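Local structure of 3'-5'-exonuclease (Saccharomyces cerevisiae, 3E2V) at residues 117-129 against 169-181. The protein probably cuts double-stranded DNA as a magnesium-dependent nuclease of the TatD family, with endonuclease and 3'-to-5' exonuclease activity. Residues are numbered along the deposited sequence; the frame is centred on the assembly and turned at random.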
loop_
_atom_site.group_PDB
_atom_site.type_symbol
_atom_site.label_atom_id
_atom_site.label_comp_id
_atom_site.label_asym_id
_atom_site.label_seq_id
_atom_site.Cartn_x
_atom_site.Cartn_y
_atom_site.Cartn_z
ATOM N N GLU A 117 16.868 11.911 17.801
ATOM C CA GLU A 117 17.057 10.753 18.670
ATOM C C GLU A 117 16.354 10.949 20.009
ATOM O O GLU A 117 15.510 10.137 20.391
ATOM C CB GLU A 117 18.555 10.465 18.878
ATOM C CG GLU A 117 18.869 9.235 19.706
ATOM C CD GLU A 117 20.357 9.127 20.030
ATOM O OE1 GLU A 117 20.804 9.724 21.038
ATOM O OE2 GLU A 117 21.076 8.445 19.274
ATOM N N ALA A 118 16.691 12.035 20.708
ATOM C CA ALA A 118 16.156 12.282 22.046
ATOM C C ALA A 118 14.642 12.410 22.022
ATOM O O ALA A 118 13.945 11.846 22.876
ATOM C CB ALA A 118 16.785 13.533 22.662
ATOM N N TYR A 119 14.140 13.141 21.033
ATOM C CA TYR A 119 12.722 13.385 20.915
ATOM C C TYR A 119 11.957 12.080 20.671
ATOM O O TYR A 119 10.994 11.779 21.381
ATOM C CB TYR A 119 12.451 14.378 19.783
ATOM C CG TYR A 119 10.987 14.581 19.527
ATOM C CD1 TYR A 119 10.222 15.404 20.354
ATOM C CD2 TYR A 119 10.350 13.923 18.476
ATOM C CE1 TYR A 119 8.864 15.582 20.134
ATOM C CE2 TYR A 119 8.990 14.098 18.241
ATOM C CZ TYR A 119 8.255 14.923 19.074
ATOM O OH TYR A 119 6.911 15.100 18.852
ATOM N N ASN A 120 12.380 11.321 19.664
ATOM C CA ASN A 120 11.687 10.078 19.322
ATOM C C ASN A 120 11.661 9.102 20.491
ATOM O O ASN A 120 10.639 8.443 20.743
ATOM C CB ASN A 120 12.328 9.403 18.104
ATOM C CG ASN A 120 12.107 10.172 16.812
ATOM O OD1 ASN A 120 11.198 10.986 16.701
ATOM N ND2 ASN A 120 12.942 9.901 15.821
ATOM N N GLU A 121 12.794 9.007 21.188
ATOM C CA GLU A 121 12.967 8.057 22.281
ATOM C C GLU A 121 12.132 8.469 23.487
ATOM O O GLU A 121 11.675 7.604 24.257
ATOM C CB GLU A 121 14.454 7.925 22.638
ATOM C CG GLU A 121 14.802 6.853 23.677
ATOM C CD GLU A 121 14.336 5.449 23.299
ATOM O OE1 GLU A 121 14.205 5.142 22.094
ATOM O OE2 GLU A 121 14.112 4.639 24.225
ATOM N N SER A 122 11.889 9.772 23.626
ATOM C CA SER A 122 11.169 10.287 24.783
ATOM C C SER A 122 9.659 10.119 24.707
ATOM O O SER A 122 8.968 10.205 25.718
ATOM C CB SER A 122 11.459 11.782 24.948
ATOM O OG SER A 122 10.784 12.544 23.956
ATOM N N LEU A 123 9.137 9.885 23.508
ATOM C CA LEU A 123 7.698 10.046 23.285
ATOM C C LEU A 123 6.846 8.973 23.940
ATOM O O LEU A 123 5.785 9.276 24.497
ATOM C CB LEU A 123 7.376 10.150 21.791
ATOM C CG LEU A 123 7.765 11.440 21.068
ATOM C CD1 LEU A 123 7.272 11.359 19.641
ATOM C CD2 LEU A 123 7.221 12.683 21.754
ATOM N N TYR A 124 7.298 7.724 23.882
ATOM C CA TYR A 124 6.485 6.641 24.429
ATOM C C TYR A 124 6.186 6.849 25.907
ATOM O O TYR A 124 5.031 6.783 26.324
ATOM C CB TYR A 124 7.139 5.279 24.223
ATOM C CG TYR A 124 6.260 4.160 24.719
ATOM C CD1 TYR A 124 4.980 3.988 24.203
ATOM C CD2 TYR A 124 6.699 3.281 25.702
ATOM C CE1 TYR A 124 4.155 2.979 24.650
ATOM C CE2 TYR A 124 5.870 2.248 26.157
ATOM C CZ TYR A 124 4.604 2.107 25.617
ATOM O OH TYR A 124 3.752 1.098 26.050
ATOM N N ALA A 125 7.228 7.111 26.693
ATOM C CA ALA A 125 7.047 7.286 28.131
ATOM C C ALA A 125 6.124 8.463 28.419
ATOM O O ALA A 125 5.349 8.415 29.373
ATOM C CB ALA A 125 8.396 7.457 28.839
ATOM N N LYS A 126 6.199 9.505 27.581
ATOM C CA LYS A 126 5.366 10.704 27.747
ATOM C C LYS A 126 3.900 10.418 27.427
ATOM O O LYS A 126 3.003 10.928 28.093
ATOM C CB LYS A 126 5.907 11.889 26.927
ATOM C CG LYS A 126 7.243 12.453 27.477
ATOM C CD LYS A 126 7.688 13.776 26.837
ATOM C CE LYS A 126 8.048 13.661 25.345
ATOM N NZ LYS A 126 8.902 14.815 24.863
ATOM N N VAL A 127 3.658 9.588 26.413
ATOM C CA VAL A 127 2.292 9.198 26.069
ATOM C C VAL A 127 1.677 8.355 27.184
ATOM O O VAL A 127 0.535 8.590 27.592
ATOM C CB VAL A 127 2.255 8.421 24.723
ATOM C CG1 VAL A 127 0.887 7.797 24.494
ATOM C CG2 VAL A 127 2.611 9.348 23.568
ATOM N N ILE A 128 2.433 7.381 27.685
ATOM C CA ILE A 128 1.934 6.533 28.767
ATOM C C ILE A 128 1.635 7.375 30.009
ATOM O O ILE A 128 0.619 7.163 30.679
ATOM C CB ILE A 128 2.894 5.342 29.076
ATOM C CG1 ILE A 128 3.050 4.440 27.845
ATOM C CG2 ILE A 128 2.375 4.500 30.242
ATOM C CD1 ILE A 128 1.805 3.630 27.463
ATOM N N SER A 129 2.501 8.347 30.287
ATOM C CA SER A 129 2.323 9.228 31.439
ATOM C C SER A 129 1.100 10.130 31.290
ATOM O O SER A 129 0.366 10.338 32.258
ATOM C CB SER A 129 3.590 10.049 31.700
ATOM O OG SER A 129 4.691 9.192 31.994
ATOM N N PHE A 169 13.674 3.508 12.382
ATOM C CA PHE A 169 13.645 3.961 13.772
ATOM C C PHE A 169 14.067 5.415 13.911
ATOM O O PHE A 169 13.838 6.015 14.957
ATOM C CB PHE A 169 14.525 3.081 14.671
ATOM C CG PHE A 169 13.973 1.704 14.919
ATOM C CD1 PHE A 169 12.616 1.494 15.125
ATOM C CD2 PHE A 169 14.839 0.620 14.999
ATOM C CE1 PHE A 169 12.133 0.220 15.352
ATOM C CE2 PHE A 169 14.361 -0.658 15.253
ATOM C CZ PHE A 169 13.014 -0.857 15.445
ATOM N N HIS A 170 14.642 5.989 12.850
ATOM C CA HIS A 170 14.928 7.418 12.867
ATOM C C HIS A 170 13.681 8.286 12.763
ATOM O O HIS A 170 13.732 9.474 13.088
ATOM C CB HIS A 170 15.989 7.812 11.841
ATOM C CG HIS A 170 15.655 7.447 10.437
ATOM N ND1 HIS A 170 15.624 6.142 10.000
ATOM C CD2 HIS A 170 15.404 8.214 9.351
ATOM C CE1 HIS A 170 15.351 6.118 8.709
ATOM N NE2 HIS A 170 15.199 7.363 8.293
ATOM N N TYR A 171 12.572 7.683 12.328
ATOM C CA TYR A 171 11.282 8.363 12.247
ATOM C C TYR A 171 10.412 8.156 13.489
ATOM O O TYR A 171 9.665 9.056 13.882
ATOM C CB TYR A 171 10.507 7.908 11.019
ATOM C CG TYR A 171 11.029 8.426 9.698
ATOM C CD1 TYR A 171 11.560 9.717 9.583
ATOM C CD2 TYR A 171 10.954 7.640 8.557
ATOM C CE1 TYR A 171 12.021 10.203 8.347
ATOM C CE2 TYR A 171 11.415 8.113 7.324
ATOM C CZ TYR A 171 11.942 9.389 7.232
ATOM O OH TYR A 171 12.385 9.844 6.005
ATOM N N SER A 172 10.483 6.960 14.072
ATOM C CA SER A 172 9.649 6.636 15.232
ATOM C C SER A 172 10.268 5.481 15.991
ATOM O O SER A 172 10.874 4.600 15.389
ATOM C CB SER A 172 8.238 6.260 14.768
ATOM O OG SER A 172 8.301 5.172 13.868
ATOM N N SER A 173 10.117 5.488 17.311
ATOM C CA SER A 173 10.650 4.406 18.117
ATOM C C SER A 173 9.887 3.099 17.935
ATOM O O SER A 173 8.702 3.095 17.558
ATOM C CB SER A 173 10.610 4.796 19.586
ATOM O OG SER A 173 9.274 4.847 20.043
ATOM N N LYS A 174 10.555 1.990 18.245
ATOM C CA LYS A 174 9.898 0.689 18.199
ATOM C C LYS A 174 8.636 0.670 19.059
ATOM O O LYS A 174 7.596 0.147 18.658
ATOM C CB LYS A 174 10.872 -0.412 18.649
ATOM C CG LYS A 174 10.308 -1.811 18.481
ATOM C CD LYS A 174 11.350 -2.904 18.759
ATOM C CE LYS A 174 11.598 -3.095 20.230
ATOM N NZ LYS A 174 12.656 -4.155 20.424
ATOM N N GLU A 175 8.732 1.236 20.253
ATOM C CA GLU A 175 7.603 1.202 21.183
ATOM C C GLU A 175 6.416 2.005 20.625
ATOM O O GLU A 175 5.243 1.580 20.710
ATOM C CB GLU A 175 8.028 1.758 22.549
ATOM C CG GLU A 175 9.089 0.934 23.315
ATOM C CD GLU A 175 10.489 0.927 22.677
ATOM O OE1 GLU A 175 10.929 1.935 22.069
ATOM O OE2 GLU A 175 11.174 -0.115 22.787
ATOM N N MET A 176 6.702 3.164 20.034
ATOM C CA MET A 176 5.628 3.973 19.444
ATOM C C MET A 176 4.999 3.250 18.251
ATOM O O MET A 176 3.774 3.289 18.063
ATOM C CB MET A 176 6.145 5.337 19.024
ATOM C CG MET A 176 6.337 6.332 20.190
ATOM S SD MET A 176 4.796 7.025 20.901
ATOM C CE MET A 176 4.133 7.897 19.479
ATOM N N GLN A 177 5.827 2.576 17.455
ATOM C CA GLN A 177 5.296 1.810 16.324
ATOM C C GLN A 177 4.372 0.702 16.806
ATOM O O GLN A 177 3.264 0.521 16.287
ATOM C CB GLN A 177 6.422 1.216 15.482
ATOM C CG GLN A 177 7.244 2.252 14.718
ATOM C CD GLN A 177 8.185 1.608 13.714
ATOM O OE1 GLN A 177 7.941 0.482 13.245
ATOM N NE2 GLN A 177 9.247 2.324 13.358
ATOM N N LYS A 178 4.831 -0.076 17.778
ATOM C CA LYS A 178 4.048 -1.231 18.228
ATOM C C LYS A 178 2.734 -0.775 18.850
ATOM O O LYS A 178 1.669 -1.342 18.566
ATOM C CB LYS A 178 4.858 -2.069 19.225
ATOM C CG LYS A 178 5.970 -2.866 18.555
ATOM C CD LYS A 178 6.955 -3.426 19.594
ATOM C CE LYS A 178 6.408 -4.617 20.335
ATOM N NZ LYS A 178 7.353 -4.940 21.468
ATOM N N VAL A 179 2.794 0.238 19.713
ATOM C CA VAL A 179 1.570 0.681 20.390
ATOM C C VAL A 179 0.513 1.196 19.403
ATOM O O VAL A 179 -0.662 0.824 19.494
ATOM C CB VAL A 179 1.848 1.745 21.468
ATOM C CG1 VAL A 179 0.544 2.242 22.060
ATOM C CG2 VAL A 179 2.705 1.151 22.571
ATOM N N PHE A 180 0.926 2.045 18.464
ATOM C CA PHE A 180 -0.046 2.659 17.559
ATOM C C PHE A 180 -0.448 1.791 16.371
ATOM O O PHE A 180 -1.510 1.994 15.810
ATOM C CB PHE A 180 0.360 4.098 17.227
ATOM C CG PHE A 180 0.199 5.000 18.403
ATOM C CD1 PHE A 180 -1.079 5.364 18.820
ATOM C CD2 PHE A 180 1.297 5.378 19.169
ATOM C CE1 PHE A 180 -1.258 6.162 19.967
ATOM C CE2 PHE A 180 1.130 6.160 20.324
ATOM C CZ PHE A 180 -0.136 6.539 20.724
ATOM N N PHE A 181 0.371 0.799 16.026
ATOM C CA PHE A 181 -0.115 -0.264 15.126
ATOM C C PHE A 181 -1.281 -0.982 15.816
ATOM O O PHE A 181 -2.368 -1.152 15.235
ATOM C CB PHE A 181 1.037 -1.218 14.797
ATOM C CG PHE A 181 0.668 -2.407 13.935
ATOM C CD1 PHE A 181 -0.312 -2.331 12.932
ATOM C CD2 PHE A 181 1.385 -3.583 14.074
ATOM C CE1 PHE A 181 -0.593 -3.452 12.131
ATOM C CE2 PHE A 181 1.130 -4.693 13.287
ATOM C CZ PHE A 181 0.150 -4.641 12.310
HETATM O O HOH W 1 8.946 8.004 18.276
HETATM O O HOH W 2 9.455 6.484 22.198
HETATM O O HOH W 3 14.932 8.120 16.486
HETATM O O HOH W 4 10.902 4.408 23.401
HETATM O O HOH W 5 13.438 2.603 21.532
#
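Met-176 packs against Leu-123, Tyr-124 and Val-127 where two outer helices of the TatD-type TIM barrel meet. Segments 118-129 and 174-181 of these helices run at 45°, their axes 8.8 Å apart. The Met-176 side chain turns back about its CB-CG bond (chi2 -74°), and SD comes to 3.9 Å from Tyr-124 CA. Val-127 CG1 meets the Phe-180 ring at its edge, and Phe-97 stacks on that ring. Tyr-124 CG is anti to the backbone N (chi1 -177°), which lays the ring against Glu-175 CB. That CB lies over one face, 3.7 Å from CG of Tyr-124. Ile-128 CG1, from the same helix as the tyrosine, lies over the rim of the opposite face. Cutting Tyr-124 back to an alanine would probably leave Glu-175 CB and Ile-128 without the ring between them and open a gap between the helices. Farther out, water 5 donates to both Glu-121 OE1 and Glu-175 OE1, and probably eases the repulsion between these carboxylates. Ser-173 is the N-cap of helix 174-187, its OG accepting from Met-176 N at 3.1 Å. Water 1 links Asn-120 O to Ser-173 N. The Asn-120 side chain bonds through OD1 to Asn-95, while its ND2 donates weakly to His-170 O at 2.9 Å, with a bent N-H...O angle of 120°.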